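Local coordinates for glcnac-alpha-1,4-gal-releasing endo-beta-galactosidase (PDB 1UPS), which probably hydrolyses internal beta-galactosidic linkages in glycans, releasing the disaccharide GlcNAc-alpha-1,4-Gal, at residues L74-T79 and K267-D272; V93-I98 and I249-T254; A135-T140 and L172-S177. All blocks are in the same frame, centred on the assembly; numbering follows the deposited sequence.

Contact 1. Residues L74-T79 and K267-D272. With CA (calcium ion), chain C.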
loop_
_atom_site.group_PDB
_atom_site.type_symbol
_atom_site.label_atom_id
_atom_site.label_comp_id
_atom_site.label_asym_id
_atom_site.label_seq_id
_atom_site.Cartn_x
_atom_site.Cartn_y
_atom_site.Cartn_z
ATOM N N LEU A 74 14.046 15.586 -8.005
ATOM C CA LEU A 74 15.160 14.639 -8.050
ATOM C C LEU A 74 14.953 13.707 -9.252
ATOM O O LEU A 74 13.891 13.066 -9.390
ATOM C CB LEU A 74 15.212 13.818 -6.752
ATOM C CG LEU A 74 16.158 12.604 -6.734
ATOM C CD1 LEU A 74 17.607 13.076 -6.716
ATOM C CD2 LEU A 74 15.831 11.734 -5.499
ATOM N N VAL A 75 15.970 13.630 -10.106
ATOM C CA VAL A 75 15.977 12.712 -11.243
ATOM C C VAL A 75 17.090 11.670 -11.037
ATOM O O VAL A 75 18.266 11.910 -11.360
ATOM C CB VAL A 75 16.141 13.462 -12.599
ATOM C CG1 VAL A 75 16.206 12.480 -13.796
ATOM C CG2 VAL A 75 15.026 14.486 -12.784
ATOM N N GLU A 76 16.705 10.523 -10.479
ATOM C CA GLU A 76 17.615 9.370 -10.387
ATOM C C GLU A 76 17.709 8.738 -11.758
ATOM O O GLU A 76 16.694 8.585 -12.418
ATOM C CB GLU A 76 17.021 8.341 -9.420
ATOM C CG GLU A 76 16.944 8.869 -7.998
ATOM C CD GLU A 76 16.426 7.819 -7.020
ATOM O OE1 GLU A 76 16.920 7.784 -5.865
ATOM O OE2 GLU A 76 15.527 7.046 -7.408
ATOM N N TYR A 77 18.911 8.351 -12.183
ATOM C CA TYR A 77 19.070 7.752 -13.498
ATOM C C TYR A 77 20.143 6.678 -13.520
ATOM O O TYR A 77 21.069 6.684 -12.694
ATOM C CB TYR A 77 19.340 8.820 -14.579
ATOM C CG TYR A 77 20.616 9.646 -14.445
ATOM C CD1 TYR A 77 20.616 10.889 -13.798
ATOM C CD2 TYR A 77 21.819 9.201 -15.009
ATOM C CE1 TYR A 77 21.809 11.675 -13.719
ATOM C CE2 TYR A 77 22.998 9.966 -14.923
ATOM C CZ TYR A 77 22.984 11.194 -14.288
ATOM O OH TYR A 77 24.159 11.927 -14.218
ATOM N N ILE A 78 19.982 5.760 -14.464
ATOM C CA ILE A 78 20.983 4.741 -14.751
ATOM C C ILE A 78 21.496 4.991 -16.165
ATOM O O ILE A 78 20.705 5.036 -17.111
ATOM C CB ILE A 78 20.361 3.338 -14.706
ATOM C CG1 ILE A 78 19.647 3.106 -13.360
ATOM C CG2 ILE A 78 21.459 2.262 -14.975
ATOM C CD1 ILE A 78 18.785 1.790 -13.323
ATOM N N THR A 79 22.809 5.128 -16.316
ATOM C CA THR A 79 23.377 5.274 -17.656
ATOM C C THR A 79 23.619 3.930 -18.324
ATOM O O THR A 79 23.717 2.890 -17.644
ATOM C CB THR A 79 24.697 6.040 -17.640
ATOM O OG1 THR A 79 25.629 5.355 -16.792
ATOM C CG2 THR A 79 24.517 7.427 -16.988
ATOM N N LYS A 267 17.783 5.292 -18.023
ATOM C CA LYS A 267 16.561 4.939 -17.285
ATOM C C LYS A 267 16.429 5.990 -16.193
ATOM O O LYS A 267 17.325 6.132 -15.345
ATOM C CB LYS A 267 16.630 3.532 -16.673
ATOM C CG LYS A 267 17.214 2.429 -17.574
ATOM C CD LYS A 267 16.460 2.299 -18.912
ATOM C CE LYS A 267 17.132 1.200 -19.751
ATOM N NZ LYS A 267 16.546 1.063 -21.133
ATOM N N GLU A 268 15.324 6.733 -16.200
ATOM C CA GLU A 268 15.189 7.805 -15.236
ATOM C C GLU A 268 13.747 8.079 -14.874
ATOM O O GLU A 268 12.844 7.872 -15.690
ATOM C CB GLU A 268 15.858 9.084 -15.741
ATOM C CG GLU A 268 15.406 9.594 -17.099
ATOM C CD GLU A 268 16.271 10.774 -17.579
ATOM O OE1 GLU A 268 15.743 11.700 -18.213
ATOM O OE2 GLU A 268 17.490 10.790 -17.303
ATOM N N TRP A 269 13.558 8.549 -13.648
ATOM C CA TRP A 269 12.270 9.090 -13.204
ATOM C C TRP A 269 12.466 10.345 -12.390
ATOM O O TRP A 269 13.605 10.715 -12.070
ATOM C CB TRP A 269 11.439 8.064 -12.420
ATOM C CG TRP A 269 11.950 7.617 -11.040
ATOM C CD1 TRP A 269 13.250 7.346 -10.652
ATOM C CD2 TRP A 269 11.137 7.340 -9.905
ATOM N NE1 TRP A 269 13.275 6.934 -9.333
ATOM C CE2 TRP A 269 11.990 6.915 -8.855
ATOM C CE3 TRP A 269 9.756 7.408 -9.659
ATOM C CZ2 TRP A 269 11.505 6.549 -7.590
ATOM C CZ3 TRP A 269 9.275 7.056 -8.403
ATOM C CH2 TRP A 269 10.147 6.625 -7.385
ATOM N N ALA A 270 11.361 11.015 -12.060
ATOM C CA ALA A 270 11.453 12.329 -11.438
ATOM C C ALA A 270 10.562 12.397 -10.212
ATOM O O ALA A 270 9.379 12.057 -10.290
ATOM C CB ALA A 270 11.060 13.439 -12.443
ATOM N N ILE A 271 11.137 12.803 -9.081
ATOM C CA ILE A 271 10.358 12.958 -7.849
ATOM C C ILE A 271 10.340 14.427 -7.423
ATOM O O ILE A 271 11.380 14.990 -7.096
ATOM C CB ILE A 271 10.937 12.081 -6.719
ATOM C CG1 ILE A 271 11.093 10.625 -7.193
ATOM C CG2 ILE A 271 10.037 12.128 -5.472
ATOM C CD1 ILE A 271 12.375 9.989 -6.719
ATOM N N ASP A 272 9.145 15.020 -7.389
ATOM C CA ASP A 272 8.983 16.445 -7.075
ATOM C C ASP A 272 9.210 16.722 -5.590
ATOM O O ASP A 272 9.870 17.708 -5.218
ATOM C CB ASP A 272 7.589 16.912 -7.535
ATOM C CG ASP A 272 7.317 18.378 -7.232
ATOM O OD1 ASP A 272 6.113 18.719 -7.143
ATOM O OD2 ASP A 272 8.223 19.232 -7.083
HETATM CA CA CA C . 10.107 19.987 -5.840
HETATM O O HOH W 1 14.137 10.202 -9.297
HETATM O O HOH W 2 9.158 21.841 -7.195
HETATM O O HOH W 3 8.429 20.741 -4.329
#
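Glu76 and Trp269 lie side by side, and the carboxylate of Glu76 meets the N-H edge of the Trp269 indole. Trp269 NE1 donates to Glu76 OE2 at 3.0 Å, with an N-H...O angle of 153°. The oxygen uses its anti lone pair and sits near the indole plane, while the carboxylate plane is turned 50° from the ring. Ile271 CD1 covers one indole face near its rim, 3.6 Å above the plane. Ile271 CD1 also touches Leu74 CD2, the two side chains lying side by side.

Paired antiparallel strands hold these groups. The register is firm at the two ends: Ile271 N reaches Leu74 O at 2.8 Å, and Ile78 N reaches Lys267 O at 2.8 Å. Each pair also has its return bond. The middle is looser, and Trp269 N makes only a weak 3.4 Å bond to Glu76 O. Here water 1 accepts from Glu76 N and donates to Leu74 O and Trp269 O.

Leu74, Glu76, Ile78, Trp269 and Ile271 share one face. On the face of Val75, Tyr77, Glu268 and Ala270, Glu268 OE2 makes a salt bridge to Arg68. At the end of the 267-272 segment, within the longer strand, Asp272 O and OD2 bind calcium. Glu37 O, Gly72 O and two waters are further ligands, and Asn39 also belongs to the site.

Glu76 is buried, and its OE1 lies close to the Leu250 carbonyl oxygen. This probably raises its pKa and puts a proton on OE1, so the neutral acid would satisfy both oxygens.

Contact 2. Residues V93-I98 and I249-T254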
loop_
_atom_site.group_PDB
_atom_site.type_symbol
_atom_site.label_atom_id
_atom_site.label_comp_id
_atom_site.label_asym_id
_atom_site.label_seq_id
_atom_site.Cartn_x
_atom_site.Cartn_y
_atom_site.Cartn_z
ATOM N N VAL A 93 22.448 -6.754 -11.718
ATOM C CA VAL A 93 21.394 -5.739 -11.515
ATOM C C VAL A 93 22.029 -4.348 -11.397
ATOM O O VAL A 93 23.032 -4.170 -10.702
ATOM C CB VAL A 93 20.602 -6.010 -10.212
ATOM C CG1 VAL A 93 19.649 -4.840 -9.875
ATOM C CG2 VAL A 93 19.807 -7.342 -10.297
ATOM N N ARG A 94 21.445 -3.366 -12.066
ATOM C CA ARG A 94 21.902 -1.994 -11.917
ATOM C C ARG A 94 20.835 -1.206 -11.196
ATOM O O ARG A 94 19.649 -1.442 -11.419
ATOM C CB ARG A 94 22.209 -1.418 -13.280
ATOM C CG ARG A 94 23.409 -2.207 -13.886
ATOM C CD ARG A 94 23.872 -1.681 -15.169
ATOM N NE ARG A 94 23.119 -2.186 -16.314
ATOM C CZ ARG A 94 23.377 -1.772 -17.543
ATOM N NH1 ARG A 94 22.707 -2.242 -18.581
ATOM N NH2 ARG A 94 24.338 -0.864 -17.727
ATOM N N SER A 95 21.249 -0.289 -10.329
ATOM C CA SER A 95 20.278 0.543 -9.605
ATOM C C SER A 95 20.935 1.843 -9.180
ATOM O O SER A 95 22.115 1.844 -8.821
ATOM C CB SER A 95 19.710 -0.199 -8.369
ATOM O OG SER A 95 18.772 0.615 -7.630
ATOM N N SER A 96 20.171 2.935 -9.229
ATOM C CA SER A 96 20.585 4.196 -8.628
ATOM C C SER A 96 19.627 4.483 -7.478
ATOM O O SER A 96 18.418 4.688 -7.697
ATOM C CB SER A 96 20.531 5.339 -9.641
ATOM O OG SER A 96 21.653 5.298 -10.514
ATOM N N ALA A 97 20.161 4.548 -6.263
ATOM C CA ALA A 97 19.310 4.667 -5.057
ATOM C C ALA A 97 19.745 5.773 -4.089
ATOM O O ALA A 97 20.950 6.056 -3.946
ATOM C CB ALA A 97 19.294 3.314 -4.296
ATOM N N ILE A 98 18.763 6.362 -3.399
ATOM C CA ILE A 98 19.060 7.099 -2.172
ATOM C C ILE A 98 18.330 6.426 -1.020
ATOM O O ILE A 98 17.282 5.783 -1.229
ATOM C CB ILE A 98 18.731 8.618 -2.284
ATOM C CG1 ILE A 98 17.218 8.870 -2.471
ATOM C CG2 ILE A 98 19.549 9.246 -3.422
ATOM C CD1 ILE A 98 16.792 10.337 -2.267
ATOM N N ILE A 249 13.700 4.039 1.046
ATOM C CA ILE A 249 14.575 3.955 -0.129
ATOM C C ILE A 249 13.806 4.468 -1.337
ATOM O O ILE A 249 12.634 4.123 -1.521
ATOM C CB ILE A 249 15.017 2.473 -0.380
ATOM C CG1 ILE A 249 15.690 1.893 0.890
ATOM C CG2 ILE A 249 15.892 2.383 -1.669
ATOM C CD1 ILE A 249 16.104 0.413 0.769
ATOM N N LEU A 250 14.464 5.296 -2.154
ATOM C CA LEU A 250 13.905 5.725 -3.425
ATOM C C LEU A 250 14.930 5.349 -4.490
ATOM O O LEU A 250 16.076 5.793 -4.433
ATOM C CB LEU A 250 13.674 7.253 -3.434
ATOM C CG LEU A 250 12.442 7.735 -2.680
ATOM C CD1 LEU A 250 12.583 9.261 -2.326
ATOM C CD2 LEU A 250 11.186 7.471 -3.485
ATOM N N ASN A 251 14.527 4.521 -5.449
ATOM C CA ASN A 251 15.491 4.010 -6.420
ATOM C C ASN A 251 14.879 3.578 -7.748
ATOM O O ASN A 251 13.649 3.593 -7.930
ATOM C CB ASN A 251 16.465 2.963 -5.781
ATOM C CG ASN A 251 15.810 1.637 -5.401
ATOM O OD1 ASN A 251 14.604 1.545 -5.213
ATOM N ND2 ASN A 251 16.647 0.587 -5.262
ATOM N N ILE A 252 15.755 3.255 -8.692
ATOM C CA ILE A 252 15.345 2.831 -10.015
ATOM C C ILE A 252 16.270 1.691 -10.432
ATOM O O ILE A 252 17.418 1.660 -10.020
ATOM C CB ILE A 252 15.378 4.027 -11.000
ATOM C CG1 ILE A 252 14.824 3.611 -12.375
ATOM C CG2 ILE A 252 16.794 4.686 -11.061
ATOM C CD1 ILE A 252 14.435 4.825 -13.292
ATOM N N TYR A 253 15.743 0.743 -11.209
ATOM C CA TYR A 253 16.469 -0.476 -11.534
ATOM C C TYR A 253 16.366 -0.781 -13.015
ATOM O O TYR A 253 15.370 -0.425 -13.679
ATOM C CB TYR A 253 15.773 -1.666 -10.898
ATOM C CG TYR A 253 15.750 -1.761 -9.416
ATOM C CD1 TYR A 253 14.797 -1.066 -8.672
ATOM C CD2 TYR A 253 16.652 -2.610 -8.739
ATOM C CE1 TYR A 253 14.742 -1.211 -7.264
ATOM C CE2 TYR A 253 16.605 -2.748 -7.341
ATOM C CZ TYR A 253 15.635 -2.037 -6.618
ATOM O OH TYR A 253 15.562 -2.158 -5.240
ATOM N N THR A 254 17.374 -1.484 -13.526
ATOM C CA THR A 254 17.170 -2.282 -14.741
ATOM C C THR A 254 18.030 -3.551 -14.681
ATOM O O THR A 254 18.888 -3.661 -13.800
ATOM C CB THR A 254 17.388 -1.445 -16.030
ATOM O OG1 THR A 254 16.896 -2.187 -17.174
ATOM C CG2 THR A 254 18.899 -1.221 -16.303
#
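Ser95 lies over one face of the Tyr253 ring, with OG 3.9 Å above the plane at its centre. OG is anti to the backbone N (chi1 179°) and donates to Ile252 O at 2.9 Å. It approaches from above the carbonyl plane. Ser96 N binds the same oxygen from within that plane, at 3.1 Å, so two donors grip Ile252 O. Val93 CG1 meets the Tyr253 ring at its edge, 3.9 Å from CD2.

Asn251 ND2 gives a good bond to Tyr253 OH at 3.0 Å and a weak one to Ser95 OG at 3.2 Å. Its OD1 accepts from Trp149 NE1, which fixes the amide flip. Packing is tight beside it, where Asn251 CB is 3.2 Å from Ala97 CB.

The backbones form a regular antiparallel ladder between 94-99, an outermost strand of its sheet, and 246-254. The opposite face carries Ile98 beside Leu250 and, further along, Ile252. These pack against strands 73-78 and 267-279, filling the interior of the beta sandwich.

Tyr253 OH also bonds to Tyr52 OH, and the Tyr253 ring stacks on His145. Hydroxyls and amide thus form a connected network that holds the ring and the amide in fixed orientations.

Contact 3. Residues A135-T140 and L172-S177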
loop_
_atom_site.group_PDB
_atom_site.type_symbol
_atom_site.label_atom_id
_atom_site.label_comp_id
_atom_site.label_asym_id
_atom_site.label_seq_id
_atom_site.Cartn_x
_atom_site.Cartn_y
_atom_site.Cartn_z
ATOM N N ALA A 135 5.336 12.273 -8.265
ATOM C CA ALA A 135 6.364 11.707 -9.130
ATOM C C ALA A 135 5.852 11.499 -10.543
ATOM O O ALA A 135 4.657 11.304 -10.744
ATOM C CB ALA A 135 6.866 10.331 -8.533
ATOM N N LYS A 136 6.775 11.528 -11.509
ATOM C CA LYS A 136 6.518 11.194 -12.903
ATOM C C LYS A 136 7.440 10.017 -13.233
ATOM O O LYS A 136 8.668 10.113 -13.066
ATOM C CB LYS A 136 6.821 12.393 -13.802
ATOM C CG LYS A 136 6.748 12.073 -15.296
ATOM C CD LYS A 136 6.597 13.309 -16.163
ATOM C CE LYS A 136 7.786 14.239 -16.152
ATOM N NZ LYS A 136 7.380 15.525 -16.874
ATOM N N LEU A 137 6.842 8.913 -13.684
ATOM C CA LEU A 137 7.571 7.644 -13.823
ATOM C C LEU A 137 8.339 7.564 -15.141
ATOM O O LEU A 137 8.116 8.372 -16.056
ATOM C CB LEU A 137 6.607 6.461 -13.715
ATOM C CG LEU A 137 5.687 6.420 -12.477
ATOM C CD1 LEU A 137 4.982 5.079 -12.393
ATOM C CD2 LEU A 137 6.433 6.682 -11.199
ATOM N N SER A 138 9.268 6.606 -15.220
ATOM C CA SER A 138 10.063 6.437 -16.429
ATOM C C SER A 138 9.207 6.265 -17.671
ATOM O O SER A 138 8.236 5.522 -17.642
ATOM C CB SER A 138 10.960 5.199 -16.304
ATOM O OG SER A 138 11.731 5.036 -17.498
ATOM N N ASN A 139 9.589 6.938 -18.764
ATOM C CA ASN A 139 8.920 6.733 -20.058
ATOM C C ASN A 139 9.744 5.880 -21.039
ATOM O O ASN A 139 9.439 5.830 -22.236
ATOM C CB ASN A 139 8.539 8.104 -20.694
ATOM C CG ASN A 139 9.745 8.891 -21.194
ATOM O OD1 ASN A 139 10.894 8.459 -21.089
ATOM N ND2 ASN A 139 9.474 10.086 -21.771
ATOM N N THR A 140 10.787 5.205 -20.541
ATOM C CA THR A 140 11.686 4.444 -21.437
ATOM C C THR A 140 11.047 3.194 -22.015
ATOM O O THR A 140 11.468 2.712 -23.082
ATOM C CB THR A 140 12.981 3.993 -20.713
ATOM O OG1 THR A 140 12.653 3.194 -19.558
ATOM C CG2 THR A 140 13.772 5.183 -20.178
ATOM N N LEU A 172 5.537 1.893 -3.989
ATOM C CA LEU A 172 5.460 1.933 -5.437
ATOM C C LEU A 172 6.595 1.071 -5.977
ATOM O O LEU A 172 7.730 1.172 -5.520
ATOM C CB LEU A 172 5.600 3.387 -5.932
ATOM C CG LEU A 172 5.451 3.583 -7.446
ATOM C CD1 LEU A 172 4.762 4.934 -7.748
ATOM C CD2 LEU A 172 6.827 3.579 -8.124
ATOM N N GLU A 173 6.278 0.212 -6.942
ATOM C CA GLU A 173 7.261 -0.677 -7.536
ATOM C C GLU A 173 6.992 -0.823 -9.035
ATOM O O GLU A 173 7.418 -1.799 -9.667
ATOM C CB GLU A 173 7.217 -2.050 -6.806
ATOM C CG GLU A 173 8.462 -2.873 -7.047
ATOM C CD GLU A 173 8.405 -4.268 -6.417
ATOM O OE1 GLU A 173 9.448 -4.678 -5.890
ATOM O OE2 GLU A 173 7.366 -4.972 -6.509
ATOM N N THR A 174 6.307 0.177 -9.598
ATOM C CA THR A 174 5.765 0.117 -10.961
ATOM C C THR A 174 6.813 -0.190 -12.041
ATOM O O THR A 174 7.859 0.464 -12.113
ATOM C CB THR A 174 5.039 1.426 -11.257
ATOM O OG1 THR A 174 4.032 1.621 -10.231
ATOM C CG2 THR A 174 4.259 1.325 -12.585
ATOM N N PHE A 175 6.515 -1.169 -12.889
ATOM C CA PHE A 175 7.423 -1.565 -13.994
ATOM C C PHE A 175 7.354 -0.585 -15.144
ATOM O O PHE A 175 6.265 -0.116 -15.476
ATOM C CB PHE A 175 7.021 -2.915 -14.572
ATOM C CG PHE A 175 7.347 -4.105 -13.691
ATOM C CD1 PHE A 175 7.428 -5.369 -14.259
ATOM C CD2 PHE A 175 7.556 -3.958 -12.312
ATOM C CE1 PHE A 175 7.735 -6.489 -13.461
ATOM C CE2 PHE A 175 7.851 -5.065 -11.509
ATOM C CZ PHE A 175 7.925 -6.341 -12.101
ATOM N N PHE A 176 8.491 -0.333 -15.799
ATOM C CA PHE A 176 8.531 0.521 -17.001
ATOM C C PHE A 176 7.601 -0.005 -18.113
ATOM O O PHE A 176 7.066 0.784 -18.896
ATOM C CB PHE A 176 9.931 0.569 -17.643
ATOM C CG PHE A 176 11.047 1.072 -16.746
ATOM C CD1 PHE A 176 10.798 1.768 -15.570
ATOM C CD2 PHE A 176 12.378 0.829 -17.122
ATOM C CE1 PHE A 176 11.861 2.211 -14.758
ATOM C CE2 PHE A 176 13.445 1.265 -16.321
ATOM C CZ PHE A 176 13.188 1.949 -15.139
ATOM N N SER A 177 7.435 -1.330 -18.184
ATOM C CA SER A 177 6.671 -1.963 -19.275
ATOM C C SER A 177 5.139 -1.994 -19.072
ATOM O O SER A 177 4.382 -2.438 -19.968
ATOM C CB SER A 177 7.197 -3.384 -19.520
ATOM O OG SER A 177 6.822 -4.267 -18.474
HETATM O O HOH W 4 7.931 3.379 -19.316
#
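In this jelly-roll beta sandwich of family 16, the 135-140 segment leaves one sheet and meets a loop that follows a strand of the other sheet. That loop, 172-177, starts with Leu172 and Glu173. They close a Glu-Ile-Asp-Ile-Leu-Glu sequence, the family signature that carries the catalytic carboxylates in relatives.

Apolar packing centres on Leu137. The Leu137 and Thr174 side chains cross at about a right angle, with Leu137 CD1 3.8 Å from Thr174 CB. The other branch, CD2, reaches Leu172 CD1 at 4.2 Å. Trp269 and Pro210 also pack on Leu137.

Aromatic packing belongs to Phe176. Ser138 comes over one face of the ring, with CB 3.5 Å from Phe176 CE1. Its OG is anti to the backbone N (chi1 180°), which puts it over the ring centre and beside Thr140 OG1. Thr140 approaches the same ring obliquely, with OG1 3.4 Å from Phe176 CD2.

Polar contacts hold the two hydroxyls together. Ser138 OG and Thr140 OG1 share a hydrogen bond of 2.9 Å, and either may be the donor. The side-chain amide of Gln146 ties the segments: its OE1 accepts from Ser138 N, and its NE2 donates to Thr174 O. Glu173 is turned elsewhere, to a salt bridge with Arg183.

Direct hydrogen bonds between the two segments are absent, but a water joins their backbones. Water 4 donates one hydrogen to Ser138 O at 2.7 Å and the other to Phe176 O at 2.8 Å.

How the contacts relate
Contacts 1 and 2 pair strands in the two facing sheets of the sandwich, with centres about 9 Å apart. Tyr77 O lies 2.6 Å from Ser96 OG, a probable hydrogen bond between the sheets. Glu76 OE1 is also only 2.6 Å from Leu250 O. The strand end of the 135-140 segment lies next to 267-272 in one sheet, where Ala270 O and Lys136 N are 2.9 Å apart, a probable hydrogen bond. Contact 3 meets contact 2 where Phe176 CZ packs 3.6 Å from Ile252 CG1. The signature that carries the catalytic carboxylates in relatives ends at Glu173, so contact 3 probably borders the active site. The calcium lies beside contact 1, about 12 Å from the Leu250 side chain.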